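Local coordinates for protein 2-(hydroxymethyl)glutarate dehydrogenase (Eubacterium barkeri, PDB 3CKY) that catalyses the NAD-dependent interconversion of 2-formylglutarate and (S)-2-hydroxymethylglutarate, a step in the fermentation of nicotinate, at residues A189-K197 with I286-V297. Numbering follows the deposited sequence.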
loop_
_atom_site.group_PDB
_atom_site.type_symbol
_atom_site.label_atom_id
_atom_site.label_comp_id
_atom_site.label_asym_id
_atom_site.label_seq_id
_atom_site.Cartn_x
_atom_site.Cartn_y
_atom_site.Cartn_z
ATOM N N ALA A 189 0.384 7.217 14.975
ATOM C CA ALA A 189 0.285 5.949 15.699
ATOM C C ALA A 189 1.614 5.172 15.724
ATOM O O ALA A 189 2.131 4.828 16.811
ATOM C CB ALA A 189 -0.821 5.095 15.101
ATOM N N GLU A 190 2.155 4.898 14.526
ATOM C CA GLU A 190 3.406 4.148 14.409
ATOM C C GLU A 190 4.606 4.950 14.937
ATOM O O GLU A 190 5.523 4.376 15.546
ATOM C CB GLU A 190 3.635 3.670 12.974
ATOM C CG GLU A 190 3.956 4.780 11.955
ATOM C CD GLU A 190 3.993 4.285 10.517
ATOM O OE1 GLU A 190 4.975 4.579 9.786
ATOM O OE2 GLU A 190 3.027 3.611 10.107
ATOM N N ALA A 191 4.580 6.268 14.725
ATOM C CA ALA A 191 5.637 7.170 15.209
ATOM C C ALA A 191 5.803 7.149 16.721
ATOM O O ALA A 191 6.930 7.132 17.242
ATOM C CB ALA A 191 5.366 8.601 14.752
ATOM N N LEU A 192 4.682 7.183 17.429
ATOM C CA LEU A 192 4.694 7.195 18.888
ATOM C C LEU A 192 5.195 5.871 19.459
ATOM O O LEU A 192 5.962 5.843 20.415
ATOM C CB LEU A 192 3.304 7.520 19.426
ATOM C CG LEU A 192 2.816 8.959 19.211
ATOM C CD1 LEU A 192 1.389 9.109 19.743
ATOM C CD2 LEU A 192 3.753 9.963 19.882
ATOM N N VAL A 193 4.770 4.777 18.846
ATOM C CA VAL A 193 5.243 3.453 19.227
ATOM C C VAL A 193 6.762 3.318 19.030
ATOM O O VAL A 193 7.456 2.777 19.901
ATOM C CB VAL A 193 4.490 2.372 18.431
ATOM C CG1 VAL A 193 5.125 0.988 18.630
ATOM C CG2 VAL A 193 2.991 2.405 18.791
ATOM N N LEU A 194 7.261 3.812 17.889
ATOM C CA LEU A 194 8.694 3.836 17.603
ATOM C C LEU A 194 9.462 4.605 18.673
ATOM O O LEU A 194 10.473 4.123 19.174
ATOM C CB LEU A 194 8.955 4.471 16.237
ATOM C CG LEU A 194 10.430 4.547 15.753
ATOM C CD1 LEU A 194 11.058 3.157 15.592
ATOM C CD2 LEU A 194 10.572 5.361 14.477
ATOM N N GLY A 195 8.962 5.796 19.003
ATOM C CA GLY A 195 9.583 6.676 19.983
ATOM C C GLY A 195 9.696 6.026 21.332
ATOM O O GLY A 195 10.760 6.062 21.930
ATOM N N VAL A 196 8.600 5.420 21.791
ATOM C CA VAL A 196 8.595 4.718 23.069
ATOM C C VAL A 196 9.605 3.581 23.031
ATOM O O VAL A 196 10.439 3.453 23.913
ATOM C CB VAL A 196 7.184 4.214 23.480
ATOM C CG1 VAL A 196 7.280 3.290 24.726
ATOM C CG2 VAL A 196 6.261 5.412 23.755
ATOM N N LYS A 197 9.566 2.786 21.971
ATOM C CA LYS A 197 10.529 1.701 21.819
ATOM C C LYS A 197 11.990 2.190 21.877
ATOM O O LYS A 197 12.861 1.481 22.390
ATOM C CB LYS A 197 10.288 0.960 20.510
ATOM C CG LYS A 197 11.166 -0.268 20.330
ATOM C CD LYS A 197 10.713 -1.389 21.263
ATOM C CE LYS A 197 11.609 -2.610 21.175
ATOM N NZ LYS A 197 10.767 -3.845 21.076
ATOM N N ILE A 286 -3.727 3.181 17.398
ATOM C CA ILE A 286 -2.418 2.931 17.993
ATOM C C ILE A 286 -2.329 1.535 18.675
ATOM O O ILE A 286 -1.274 0.900 18.680
ATOM C CB ILE A 286 -1.998 4.054 19.007
ATOM C CG1 ILE A 286 -0.488 3.999 19.267
ATOM C CG2 ILE A 286 -2.758 3.914 20.349
ATOM C CD1 ILE A 286 0.093 5.214 19.992
ATOM N N LYS A 287 -3.444 1.077 19.245
ATOM C CA LYS A 287 -3.530 -0.250 19.873
ATOM C C LYS A 287 -3.193 -1.397 18.911
ATOM O O LYS A 287 -2.730 -2.445 19.351
ATOM C CB LYS A 287 -4.922 -0.481 20.426
ATOM C CG LYS A 287 -5.307 0.410 21.592
ATOM C CD LYS A 287 -6.690 0.000 22.107
ATOM C CE LYS A 287 -7.240 1.008 23.066
ATOM N NZ LYS A 287 -8.497 0.514 23.706
ATOM N N VAL A 288 -3.408 -1.195 17.609
ATOM C CA VAL A 288 -2.923 -2.155 16.585
ATOM C C VAL A 288 -1.424 -2.468 16.743
ATOM O O VAL A 288 -1.022 -3.628 16.760
ATOM C CB VAL A 288 -3.171 -1.684 15.140
ATOM C CG1 VAL A 288 -2.491 -2.646 14.139
ATOM C CG2 VAL A 288 -4.671 -1.566 14.854
ATOM N N TRP A 289 -0.618 -1.432 16.902
ATOM C CA TRP A 289 0.826 -1.606 17.003
ATOM C C TRP A 289 1.275 -2.035 18.398
ATOM O O TRP A 289 2.205 -2.824 18.537
ATOM C CB TRP A 289 1.535 -0.319 16.565
ATOM C CG TRP A 289 1.180 0.118 15.159
ATOM C CD1 TRP A 289 0.761 1.349 14.780
ATOM C CD2 TRP A 289 1.189 -0.691 13.959
ATOM N NE1 TRP A 289 0.516 1.374 13.424
ATOM C CE2 TRP A 289 0.767 0.134 12.898
ATOM C CE3 TRP A 289 1.503 -2.035 13.688
ATOM C CZ2 TRP A 289 0.657 -0.331 11.575
ATOM C CZ3 TRP A 289 1.387 -2.498 12.379
ATOM C CH2 TRP A 289 0.972 -1.641 11.338
ATOM N N GLU A 290 0.594 -1.525 19.425
ATOM C CA GLU A 290 0.848 -1.919 20.819
ATOM C C GLU A 290 0.628 -3.401 21.009
ATOM O O GLU A 290 1.429 -4.073 21.650
ATOM C CB GLU A 290 -0.043 -1.130 21.791
ATOM C CG GLU A 290 0.269 0.354 21.785
ATOM C CD GLU A 290 -0.594 1.161 22.727
ATOM O OE1 GLU A 290 -0.007 1.962 23.503
ATOM O OE2 GLU A 290 -1.838 1.002 22.692
ATOM N N GLN A 291 -0.455 -3.907 20.443
ATOM C CA GLN A 291 -0.771 -5.307 20.593
ATOM C C GLN A 291 0.272 -6.151 19.847
ATOM O O GLN A 291 0.695 -7.189 20.345
ATOM C CB GLN A 291 -2.191 -5.602 20.093
ATOM C CG GLN A 291 -2.602 -7.075 20.160
ATOM C CD GLN A 291 -2.451 -7.687 21.551
ATOM O OE1 GLN A 291 -2.906 -7.111 22.548
ATOM N NE2 GLN A 291 -1.818 -8.867 21.624
ATOM N N MET A 292 0.687 -5.700 18.671
ATOM C CA MET A 292 1.627 -6.465 17.857
ATOM C C MET A 292 3.051 -6.467 18.429
ATOM O O MET A 292 3.773 -7.455 18.272
ATOM C CB MET A 292 1.655 -5.903 16.436
ATOM C CG MET A 292 2.199 -6.857 15.391
ATOM S SD MET A 292 2.200 -6.115 13.759
ATOM C CE MET A 292 0.439 -5.915 13.433
ATOM N N THR A 293 3.435 -5.377 19.100
ATOM C CA THR A 293 4.830 -5.143 19.508
ATOM C C THR A 293 5.112 -5.363 21.003
ATOM O O THR A 293 6.261 -5.584 21.388
ATOM C CB THR A 293 5.291 -3.674 19.136
ATOM O OG1 THR A 293 4.517 -2.695 19.856
ATOM C CG2 THR A 293 5.209 -3.431 17.618
ATOM N N GLY A 294 4.055 -5.292 21.829
ATOM C CA GLY A 294 4.189 -5.239 23.258
ATOM C C GLY A 294 4.603 -3.876 23.763
ATOM O O GLY A 294 4.838 -3.707 24.939
ATOM N N VAL A 295 4.706 -2.894 22.880
ATOM C CA VAL A 295 5.076 -1.544 23.303
ATOM C C VAL A 295 3.844 -0.847 23.875
ATOM O O VAL A 295 2.735 -0.937 23.317
ATOM C CB VAL A 295 5.696 -0.719 22.147
ATOM C CG1 VAL A 295 5.898 0.725 22.564
ATOM C CG2 VAL A 295 7.021 -1.348 21.708
ATOM N N SER A 296 4.043 -0.199 25.017
ATOM C CA SER A 296 2.975 0.541 25.677
ATOM C C SER A 296 3.182 2.042 25.499
ATOM O O SER A 296 4.197 2.586 25.922
ATOM C CB SER A 296 2.915 0.207 27.169
ATOM O OG SER A 296 1.892 0.980 27.782
ATOM N N VAL A 297 2.221 2.679 24.837
ATOM C CA VAL A 297 2.201 4.120 24.662
ATOM C C VAL A 297 0.997 4.683 25.412
ATOM O O VAL A 297 1.135 5.576 26.265
ATOM C CB VAL A 297 2.107 4.524 23.162
ATOM C CG1 VAL A 297 2.155 6.045 23.011
ATOM C CG2 VAL A 297 3.213 3.873 22.352
HETATM O O HOH W 1 0.684 3.358 11.264
HETATM O O HOH W 2 8.402 -4.601 23.106
#
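Val193 fills the groove between helix 286-293 and the chain that follows it. CG1 lies anti to the backbone N (chi1 170°) and meets Thr293 OG1 and Val295 CB; this torsion sends CG2 the other way, to Trp289 CB at 3.8 Å and Ile286 CG1 at 3.9 Å. A beta-branched residue suits a site that needs two short apolar arms. One turn earlier the backbones close in, and the single methyl of Ala189 fits against Ile286 CA.

The side chain of Glu190 begins apolar: its CB rests 3.9 Å from Trp289 NE1. CG stands between the backbone N and the carbonyl carbon (chi1 70°), and the chain, extended beyond it, carries the carboxylate alongside the indole, on the side of NE1. At this subunit interface OE1 bonds Thr262 OG1 of a second subunit; OE2 bonds Met261 N of that subunit and accepts from a water (2.6 Å) that accepts from NE1, giving the buried indole N-H a partner.

After the helix, Gly294 takes positive phi, and Thr293 OG1 bonds Trp289 O at 2.7 Å while accepting from Val295 N in an ST turn. Glu290 OE1 takes the N-H of Val297 on its anti lone pair; these bonds probably help to set Val295 and Val297 against the long helix. Val196 straddles them, CG1 at 3.6 Å from Val295 CG1 and CG2 against Val297 CG2. The Lys197 side chain crosses that of Val295 at about a right angle, CD 3.7 Å from Val295 CG2, and NZ donates to a second water, which donates to Thr293 O.

With the axes 9.0 Å apart and inclined at 38°, this is helix-helix packing in the all-helical C-terminal domain of the beta-hydroxyacid dehydrogenases: the end of long helix 169-197 joined to the last helix and its tail.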